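Local atomic coordinates of heroin esterase (PDB entry 1LZL), a protein that probably hydrolyses acetyl esters such as those of heroin, as an alpha/beta-hydrolase-fold esterase. Residues I149-G157 / G177-F185; V280-T288 / V300-A311. All coordinates share one frame; numbering follows the deposited sequence.

Contact 1 (I149-G157 / G177-F185); sequences IDPSRIAVG and GVVPVAFQF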
loop_
_atom_site.group_PDB
_atom_site.type_symbol
_atom_site.label_atom_id
_atom_site.label_comp_id
_atom_site.label_asym_id
_atom_site.label_seq_id
_atom_site.Cartn_x
_atom_site.Cartn_y
_atom_site.Cartn_z
ATOM N N ILE A 149 -21.591 -2.674 -4.667
ATOM C CA ILE A 149 -20.398 -2.212 -5.387
ATOM C C ILE A 149 -20.594 -2.196 -6.898
ATOM O O ILE A 149 -21.151 -3.119 -7.511
ATOM C CB ILE A 149 -19.199 -3.125 -5.060
ATOM C CG1 ILE A 149 -18.754 -2.946 -3.605
ATOM C CG2 ILE A 149 -18.070 -2.896 -6.046
ATOM C CD1 ILE A 149 -17.735 -3.984 -3.173
ATOM N N ASP A 150 -20.083 -1.140 -7.542
ATOM C CA ASP A 150 -20.042 -1.074 -8.998
ATOM C C ASP A 150 -18.802 -1.803 -9.507
ATOM O O ASP A 150 -17.675 -1.327 -9.346
ATOM C CB ASP A 150 -20.058 0.386 -9.471
ATOM C CG ASP A 150 -20.012 0.522 -10.974
ATOM O OD1 ASP A 150 -19.836 -0.460 -11.724
ATOM O OD2 ASP A 150 -20.188 1.685 -11.437
ATOM N N PRO A 151 -18.937 -2.958 -10.129
ATOM C CA PRO A 151 -17.767 -3.786 -10.461
ATOM C C PRO A 151 -16.889 -3.155 -11.537
ATOM O O PRO A 151 -15.730 -3.524 -11.738
ATOM C CB PRO A 151 -18.394 -5.106 -10.953
ATOM C CG PRO A 151 -19.762 -4.658 -11.459
ATOM C CD PRO A 151 -20.228 -3.553 -10.566
ATOM N N SER A 152 -17.453 -2.175 -12.241
ATOM C CA SER A 152 -16.700 -1.448 -13.254
ATOM C C SER A 152 -15.874 -0.344 -12.608
ATOM O O SER A 152 -15.116 0.346 -13.324
ATOM C CB SER A 152 -17.634 -0.851 -14.316
ATOM O OG SER A 152 -18.215 0.374 -13.860
ATOM N N ARG A 153 -15.943 -0.134 -11.299
ATOM C CA ARG A 153 -15.169 0.962 -10.690
ATOM C C ARG A 153 -14.513 0.460 -9.399
ATOM O O ARG A 153 -14.824 0.934 -8.315
ATOM C CB ARG A 153 -16.097 2.162 -10.432
ATOM C CG ARG A 153 -16.429 2.817 -11.792
ATOM C CD ARG A 153 -17.125 4.146 -11.642
ATOM N NE ARG A 153 -18.459 3.956 -11.055
ATOM C CZ ARG A 153 -19.084 4.949 -10.453
ATOM N NH1 ARG A 153 -18.493 6.142 -10.363
ATOM N NH2 ARG A 153 -20.301 4.762 -9.923
ATOM N N ILE A 154 -13.621 -0.528 -9.612
ATOM C CA ILE A 154 -12.799 -1.048 -8.523
ATOM C C ILE A 154 -11.406 -0.427 -8.639
ATOM O O ILE A 154 -10.787 -0.527 -9.704
ATOM C CB ILE A 154 -12.686 -2.580 -8.596
ATOM C CG1 ILE A 154 -14.080 -3.238 -8.547
ATOM C CG2 ILE A 154 -11.744 -3.120 -7.516
ATOM C CD1 ILE A 154 -14.030 -4.707 -8.929
ATOM N N ALA A 155 -10.955 0.180 -7.556
ATOM C CA ALA A 155 -9.560 0.630 -7.447
ATOM C C ALA A 155 -8.776 -0.377 -6.595
ATOM O O ALA A 155 -9.369 -0.919 -5.660
ATOM C CB ALA A 155 -9.418 2.032 -6.862
ATOM N N VAL A 156 -7.502 -0.579 -6.834
ATOM C CA VAL A 156 -6.635 -1.384 -5.959
ATOM C C VAL A 156 -5.528 -0.446 -5.508
ATOM O O VAL A 156 -4.921 0.227 -6.374
ATOM C CB VAL A 156 -6.082 -2.618 -6.662
ATOM C CG1 VAL A 156 -5.141 -3.362 -5.705
ATOM C CG2 VAL A 156 -7.231 -3.535 -7.094
ATOM N N GLY A 157 -5.256 -0.383 -4.211
ATOM C CA GLY A 157 -4.226 0.533 -3.739
ATOM C C GLY A 157 -3.595 0.075 -2.462
ATOM O O GLY A 157 -4.116 -0.814 -1.761
ATOM N N GLY A 177 -7.171 -11.955 -16.370
ATOM C CA GLY A 177 -8.280 -11.541 -17.200
ATOM C C GLY A 177 -9.652 -11.755 -16.626
ATOM O O GLY A 177 -10.633 -11.751 -17.381
ATOM N N VAL A 178 -9.760 -11.914 -15.309
ATOM C CA VAL A 178 -11.059 -12.120 -14.662
ATOM C C VAL A 178 -11.639 -10.821 -14.131
ATOM O O VAL A 178 -12.782 -10.444 -14.357
ATOM C CB VAL A 178 -10.920 -13.196 -13.563
ATOM C CG1 VAL A 178 -12.242 -13.364 -12.813
ATOM C CG2 VAL A 178 -10.483 -14.515 -14.190
ATOM N N VAL A 179 -10.839 -10.070 -13.381
ATOM C CA VAL A 179 -11.352 -8.873 -12.693
ATOM C C VAL A 179 -10.808 -7.616 -13.360
ATOM O O VAL A 179 -9.561 -7.495 -13.386
ATOM C CB VAL A 179 -10.886 -8.818 -11.221
ATOM C CG1 VAL A 179 -11.466 -7.549 -10.545
ATOM C CG2 VAL A 179 -11.287 -10.083 -10.515
ATOM N N PRO A 180 -11.649 -6.721 -13.843
ATOM C CA PRO A 180 -11.166 -5.455 -14.415
ATOM C C PRO A 180 -10.861 -4.498 -13.241
ATOM O O PRO A 180 -11.661 -4.345 -12.306
ATOM C CB PRO A 180 -12.341 -4.986 -15.234
ATOM C CG PRO A 180 -13.526 -5.432 -14.415
ATOM C CD PRO A 180 -13.151 -6.806 -13.905
ATOM N N VAL A 181 -9.691 -3.865 -13.271
ATOM C CA VAL A 181 -9.319 -2.853 -12.280
ATOM C C VAL A 181 -9.342 -1.465 -12.943
ATOM O O VAL A 181 -8.668 -1.296 -13.985
ATOM C CB VAL A 181 -7.950 -3.214 -11.660
ATOM C CG1 VAL A 181 -7.539 -2.072 -10.727
ATOM C CG2 VAL A 181 -7.993 -4.536 -10.913
ATOM N N ALA A 182 -10.134 -0.551 -12.386
ATOM C CA ALA A 182 -10.331 0.774 -12.989
ATOM C C ALA A 182 -9.202 1.763 -12.662
ATOM O O ALA A 182 -8.955 2.704 -13.425
ATOM C CB ALA A 182 -11.649 1.378 -12.531
ATOM N N PHE A 183 -8.541 1.561 -11.527
ATOM C CA PHE A 183 -7.577 2.547 -11.002
ATOM C C PHE A 183 -6.617 1.870 -10.034
ATOM O O PHE A 183 -7.040 0.954 -9.306
ATOM C CB PHE A 183 -8.302 3.690 -10.315
ATOM C CG PHE A 183 -7.414 4.892 -9.974
ATOM C CD1 PHE A 183 -6.861 5.674 -10.977
ATOM C CD2 PHE A 183 -7.158 5.204 -8.649
ATOM C CE1 PHE A 183 -6.079 6.794 -10.702
ATOM C CE2 PHE A 183 -6.390 6.324 -8.352
ATOM C CZ PHE A 183 -5.838 7.100 -9.361
ATOM N N GLN A 184 -5.357 2.320 -10.068
ATOM C CA GLN A 184 -4.296 1.792 -9.211
ATOM C C GLN A 184 -3.684 2.894 -8.380
ATOM O O GLN A 184 -3.233 3.877 -8.962
ATOM C CB GLN A 184 -3.264 1.112 -10.125
ATOM C CG GLN A 184 -2.052 0.624 -9.346
ATOM C CD GLN A 184 -1.071 -0.175 -10.184
ATOM O OE1 GLN A 184 -0.598 -1.202 -9.723
ATOM N NE2 GLN A 184 -0.761 0.334 -11.382
ATOM N N PHE A 185 -3.617 2.748 -7.051
ATOM C CA PHE A 185 -3.140 3.824 -6.183
ATOM C C PHE A 185 -1.965 3.298 -5.354
ATOM O O PHE A 185 -2.202 2.430 -4.471
ATOM C CB PHE A 185 -4.303 4.314 -5.305
ATOM C CG PHE A 185 -3.899 5.447 -4.388
ATOM C CD1 PHE A 185 -3.317 5.250 -3.133
ATOM C CD2 PHE A 185 -4.090 6.750 -4.816
ATOM C CE1 PHE A 185 -2.929 6.322 -2.361
ATOM C CE2 PHE A 185 -3.719 7.822 -4.019
ATOM C CZ PHE A 185 -3.125 7.624 -2.799
HETATM O O HOH W 1 -13.375 -2.219 -12.086
#
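Ala-182 N donates to Ile-154 O at 2.8 Å, the first backbone bond between the two segments. Beyond it the register is parallel: Val-156 N gives its proton to Phe-183 O at 2.9 Å, and Val-156 O accepts from Phe-185 N, so both backbone polar atoms of Val-156 are spent on the neighbouring strand. Phe-183 O also receives a CA-H...O contact from Ala-155. The intervening chain is helix 161-176, which makes this a beta-alpha-beta crossover of the alpha/beta-hydrolase sheet; strand 153-159 runs into a GxSxG sequence consistent with a nucleophile elbow. Before the strands pair directly, a water bridges the segments: it donates to Pro-151 O and to Pro-180 O, and accepts from Ile-154 N at 3.0 Å. The type I turn from Asp-150 to Arg-153 is partly held from within: Arg-153 N donates to Asp-150 O, and Asp-150 OD1 takes both Ser-152 OG and Ser-152 N (an Asx turn), the two donors approaching from the same face of the carboxylate, while OD2 forms a salt bridge with Arg-153 NE at 2.9 Å, 46° out of the carboxylate plane. Arg-153 NH1 bonds outward to Leu-316 O. On the side facing helix 161-176, Val-156 CG2, anti to its carbonyl carbon, meets Val-181 CG1 at 3.9 Å. Gln-184 extends from that same face, and its NE2 bonds Thr-252 OG1 on the next strand.

Contact 2 (V280-T288 / V300-A311); sequences VELHSFPGT and VSERGAAEALTA. Unlike the reference sequence in segment 300-311: Ser-301 (reference Arg), Glu-307 (reference Lys), Ala-308 (reference Pro), Leu-309 (reference His), Thr-310 (reference Cys), Ala-311 (reference Asp).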
loop_
_atom_site.group_PDB
_atom_site.type_symbol
_atom_site.label_atom_id
_atom_site.label_comp_id
_atom_site.label_asym_id
_atom_site.label_seq_id
_atom_site.Cartn_x
_atom_site.Cartn_y
_atom_site.Cartn_z
ATOM N N VAL A 280 -0.561 8.067 -15.874
ATOM C CA VAL A 280 0.005 8.070 -14.515
ATOM C C VAL A 280 0.093 9.495 -13.972
ATOM O O VAL A 280 0.470 10.419 -14.693
ATOM C CB VAL A 280 1.398 7.435 -14.493
ATOM C CG1 VAL A 280 1.967 7.346 -13.060
ATOM C CG2 VAL A 280 1.390 6.046 -15.111
ATOM N N GLU A 281 -0.218 9.657 -12.697
ATOM C CA GLU A 281 0.159 10.823 -11.909
ATOM C C GLU A 281 1.282 10.355 -10.990
ATOM O O GLU A 281 1.096 9.410 -10.224
ATOM C CB GLU A 281 -1.003 11.336 -11.051
ATOM C CG GLU A 281 -0.608 12.566 -10.247
ATOM C CD GLU A 281 -1.766 13.367 -9.707
ATOM O OE1 GLU A 281 -2.954 12.925 -9.813
ATOM O OE2 GLU A 281 -1.519 14.434 -9.166
ATOM N N LEU A 282 2.422 11.012 -11.123
ATOM C CA LEU A 282 3.595 10.723 -10.302
ATOM C C LEU A 282 3.900 11.953 -9.446
ATOM O O LEU A 282 3.951 13.060 -9.997
ATOM C CB LEU A 282 4.828 10.387 -11.167
ATOM C CG LEU A 282 6.175 10.369 -10.408
ATOM C CD1 LEU A 282 6.209 9.288 -9.325
ATOM C CD2 LEU A 282 7.282 10.162 -11.439
ATOM N N HIS A 283 4.035 11.820 -8.138
ATOM C CA HIS A 283 4.382 12.965 -7.309
ATOM C C HIS A 283 5.412 12.559 -6.269
ATOM O O HIS A 283 5.094 11.744 -5.384
ATOM C CB HIS A 283 3.105 13.488 -6.661
ATOM C CG HIS A 283 3.244 14.907 -6.194
ATOM N ND1 HIS A 283 2.133 15.639 -5.816
ATOM C CD2 HIS A 283 4.310 15.711 -6.051
ATOM C CE1 HIS A 283 2.539 16.845 -5.453
ATOM N NE2 HIS A 283 3.862 16.941 -5.587
ATOM N N SER A 284 6.629 13.102 -6.419
ATOM C CA SER A 284 7.653 12.960 -5.363
ATOM C C SER A 284 7.620 14.236 -4.553
ATOM O O SER A 284 7.839 15.353 -5.063
ATOM C CB SER A 284 9.005 12.719 -5.986
ATOM O OG SER A 284 9.972 12.152 -5.079
ATOM N N PHE A 285 7.332 14.107 -3.255
ATOM C CA PHE A 285 7.089 15.274 -2.405
ATOM C C PHE A 285 8.411 15.724 -1.799
ATOM O O PHE A 285 9.269 14.857 -1.469
ATOM C CB PHE A 285 6.104 14.890 -1.282
ATOM C CG PHE A 285 4.661 14.825 -1.746
ATOM C CD1 PHE A 285 4.181 13.642 -2.302
ATOM C CD2 PHE A 285 3.813 15.932 -1.666
ATOM C CE1 PHE A 285 2.883 13.537 -2.787
ATOM C CE2 PHE A 285 2.499 15.848 -2.147
ATOM C CZ PHE A 285 2.061 14.659 -2.700
ATOM N N PRO A 286 8.654 17.025 -1.688
ATOM C CA PRO A 286 9.940 17.521 -1.193
ATOM C C PRO A 286 10.012 17.510 0.334
ATOM O O PRO A 286 9.010 17.762 1.018
ATOM C CB PRO A 286 9.909 18.967 -1.732
ATOM C CG PRO A 286 8.473 19.368 -1.613
ATOM C CD PRO A 286 7.702 18.112 -2.031
ATOM N N GLY A 287 11.211 17.237 0.828
ATOM C CA GLY A 287 11.443 17.478 2.272
ATOM C C GLY A 287 10.795 16.454 3.168
ATOM O O GLY A 287 10.635 16.614 4.379
ATOM N N THR A 288 10.375 15.328 2.626
ATOM C CA THR A 288 9.607 14.291 3.305
ATOM C C THR A 288 10.433 13.031 3.538
ATOM O O THR A 288 11.560 12.922 3.047
ATOM C CB THR A 288 8.383 13.928 2.449
ATOM O OG1 THR A 288 8.868 13.635 1.137
ATOM C CG2 THR A 288 7.421 15.093 2.378
ATOM N N VAL A 300 2.772 19.761 4.155
ATOM C CA VAL A 300 3.130 18.870 3.023
ATOM C C VAL A 300 2.347 17.565 3.119
ATOM O O VAL A 300 1.972 17.011 2.064
ATOM C CB VAL A 300 4.641 18.592 2.933
ATOM C CG1 VAL A 300 5.163 17.777 4.134
ATOM C CG2 VAL A 300 4.984 17.891 1.617
ATOM N N SER A 301 2.102 17.085 4.337
ATOM C CA SER A 301 1.234 15.918 4.558
ATOM C C SER A 301 -0.204 16.251 4.177
ATOM O O SER A 301 -0.876 15.460 3.479
ATOM C CB SER A 301 1.333 15.463 6.022
ATOM O OG SER A 301 2.668 15.082 6.325
ATOM N N GLU A 302 -0.705 17.414 4.586
ATOM C CA GLU A 302 -2.087 17.814 4.231
ATOM C C GLU A 302 -2.239 17.891 2.725
ATOM O O GLU A 302 -3.248 17.394 2.204
ATOM C CB GLU A 302 -2.488 19.138 4.930
ATOM C CG GLU A 302 -2.528 18.913 6.464
ATOM C CD GLU A 302 -2.817 20.218 7.184
ATOM O OE1 GLU A 302 -2.821 21.289 6.534
ATOM O OE2 GLU A 302 -3.066 20.133 8.403
ATOM N N ARG A 303 -1.272 18.503 2.033
ATOM C CA ARG A 303 -1.314 18.541 0.573
ATOM C C ARG A 303 -1.354 17.131 -0.025
ATOM O O ARG A 303 -2.103 16.867 -0.985
ATOM C CB ARG A 303 -0.063 19.170 -0.014
ATOM C CG ARG A 303 0.078 20.671 0.055
ATOM C CD ARG A 303 1.101 21.132 -0.936
ATOM N NE ARG A 303 2.532 20.900 -0.725
ATOM C CZ ARG A 303 3.287 20.406 -1.726
ATOM N NH1 ARG A 303 2.806 20.078 -2.929
ATOM N NH2 ARG A 303 4.604 20.203 -1.595
ATOM N N GLY A 304 -0.515 16.239 0.498
ATOM C CA GLY A 304 -0.490 14.856 -0.026
ATOM C C GLY A 304 -1.814 14.140 0.185
ATOM O O GLY A 304 -2.340 13.450 -0.681
ATOM N N ALA A 305 -2.371 14.317 1.389
ATOM C CA ALA A 305 -3.673 13.692 1.699
ATOM C C ALA A 305 -4.817 14.189 0.849
ATOM O O ALA A 305 -5.680 13.437 0.381
ATOM C CB ALA A 305 -3.982 13.891 3.199
ATOM N N ALA A 306 -4.838 15.511 0.646
ATOM C CA ALA A 306 -5.891 16.081 -0.221
ATOM C C ALA A 306 -5.767 15.558 -1.632
ATOM O O ALA A 306 -6.749 15.232 -2.309
ATOM C CB ALA A 306 -5.818 17.598 -0.174
ATOM N N GLU A 307 -4.507 15.481 -2.103
ATOM C CA GLU A 307 -4.320 15.006 -3.480
ATOM C C GLU A 307 -4.666 13.544 -3.610
ATOM O O GLU A 307 -5.178 13.110 -4.638
ATOM C CB GLU A 307 -2.858 15.208 -3.858
ATOM C CG GLU A 307 -2.484 14.744 -5.270
ATOM C CD GLU A 307 -1.081 15.238 -5.593
ATOM O OE1 GLU A 307 -0.875 16.465 -5.812
ATOM O OE2 GLU A 307 -0.153 14.409 -5.618
ATOM N N ALA A 308 -4.433 12.747 -2.580
ATOM C CA ALA A 308 -4.787 11.321 -2.628
ATOM C C ALA A 308 -6.294 11.188 -2.845
ATOM O O ALA A 308 -6.751 10.410 -3.662
ATOM C CB ALA A 308 -4.348 10.592 -1.381
ATOM N N LEU A 309 -7.086 11.983 -2.114
ATOM C CA LEU A 309 -8.548 11.905 -2.300
ATOM C C LEU A 309 -8.978 12.393 -3.687
ATOM O O LEU A 309 -9.829 11.765 -4.312
ATOM C CB LEU A 309 -9.220 12.743 -1.214
ATOM C CG LEU A 309 -9.176 12.203 0.213
ATOM C CD1 LEU A 309 -9.951 13.176 1.109
ATOM C CD2 LEU A 309 -9.750 10.801 0.356
ATOM N N THR A 310 -8.364 13.495 -4.133
ATOM C CA THR A 310 -8.634 13.990 -5.483
ATOM C C THR A 310 -8.329 12.910 -6.525
ATOM O O THR A 310 -9.089 12.629 -7.462
ATOM C CB THR A 310 -7.844 15.265 -5.777
ATOM O OG1 THR A 310 -8.410 16.311 -4.953
ATOM C CG2 THR A 310 -8.046 15.723 -7.201
ATOM N N ALA A 311 -7.198 12.224 -6.361
ATOM C CA ALA A 311 -6.788 11.213 -7.336
ATOM C C ALA A 311 -7.762 10.041 -7.397
ATOM O O ALA A 311 -8.150 9.554 -8.474
ATOM C CB ALA A 311 -5.378 10.701 -6.967
#
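This is the edge of the alpha/beta-hydrolase sheet, where the last strand, 280-285, is covered by the C-terminal helix 299-315; the short segments run nearly antiparallel (167°), with axes 10.7 Å apart at closest approach. The central polar link is a His-carboxylate hydrogen bond: His-283 ND1 donates to Glu-307 OE2 at 2.6 Å, with 163° at the hydrogen. Glu-307 OE2 accepts on its syn lone pair and lies close to the imidazole plane. Ring and carboxylate are nearly coplanar (27°). Glu-307 gets there by an extended chain, its CG trans to the backbone N. Glu-281 OE2 comes within 3.8 Å of Glu-307 OE2; the two carboxylates would tend to favour a positive imidazole while nearby Arg-303 would oppose it, so the charge stays open. Beside this pair, Phe-285 CZ lies over one face of the imidazole, offset toward its rim, and also reaches Gly-304 CA at 3.7 Å. Replacing His-283 with an alanine would probably leave Glu-307 without its imidazole donor beside Glu-281, and would remove the cover from one face of Phe-285. Arg-303 lays one face of its guanidinium over Phe-285 CD2 and meets Pro-286 CD edge-on, 3.8 Å from NH2. At the far end Val-300 CG2 touches both Phe-285 CD2, at 4.0 Å, and Thr-288 CG2, at 3.8 Å. Strand 252-257 pairs with 280-285 and supplies Tyr-253, whose OH is a second partner of Glu-307 OE2; helix 263-275 packs against Val-280 and Leu-282, and helix 9-14 touches Val-300 and Thr-288.

In the fold
Both contacts belong to one sheet, contact 1 joining two interior strands and contact 2 laying a helix on its outermost strand, 280-285; strand 252-257 lies between them. Each is partly buried, with centres 22 Å apart, yet burial is greater in contact 1 (8 of 14 touching residues, against 4 of 10). Its chemistry is mainly backbone pairing, supplemented by a water, whereas contact 2 relies on side chains: a histidine-carboxylate hydrogen bond beside a second glutamate, flanked by aromatic and aliphatic packing. Helix 299-315 connects them directly, since Phe-183 CZ packs on Ala-311 O at 3.5 Å and Phe-185 CZ on Ala-308 CB.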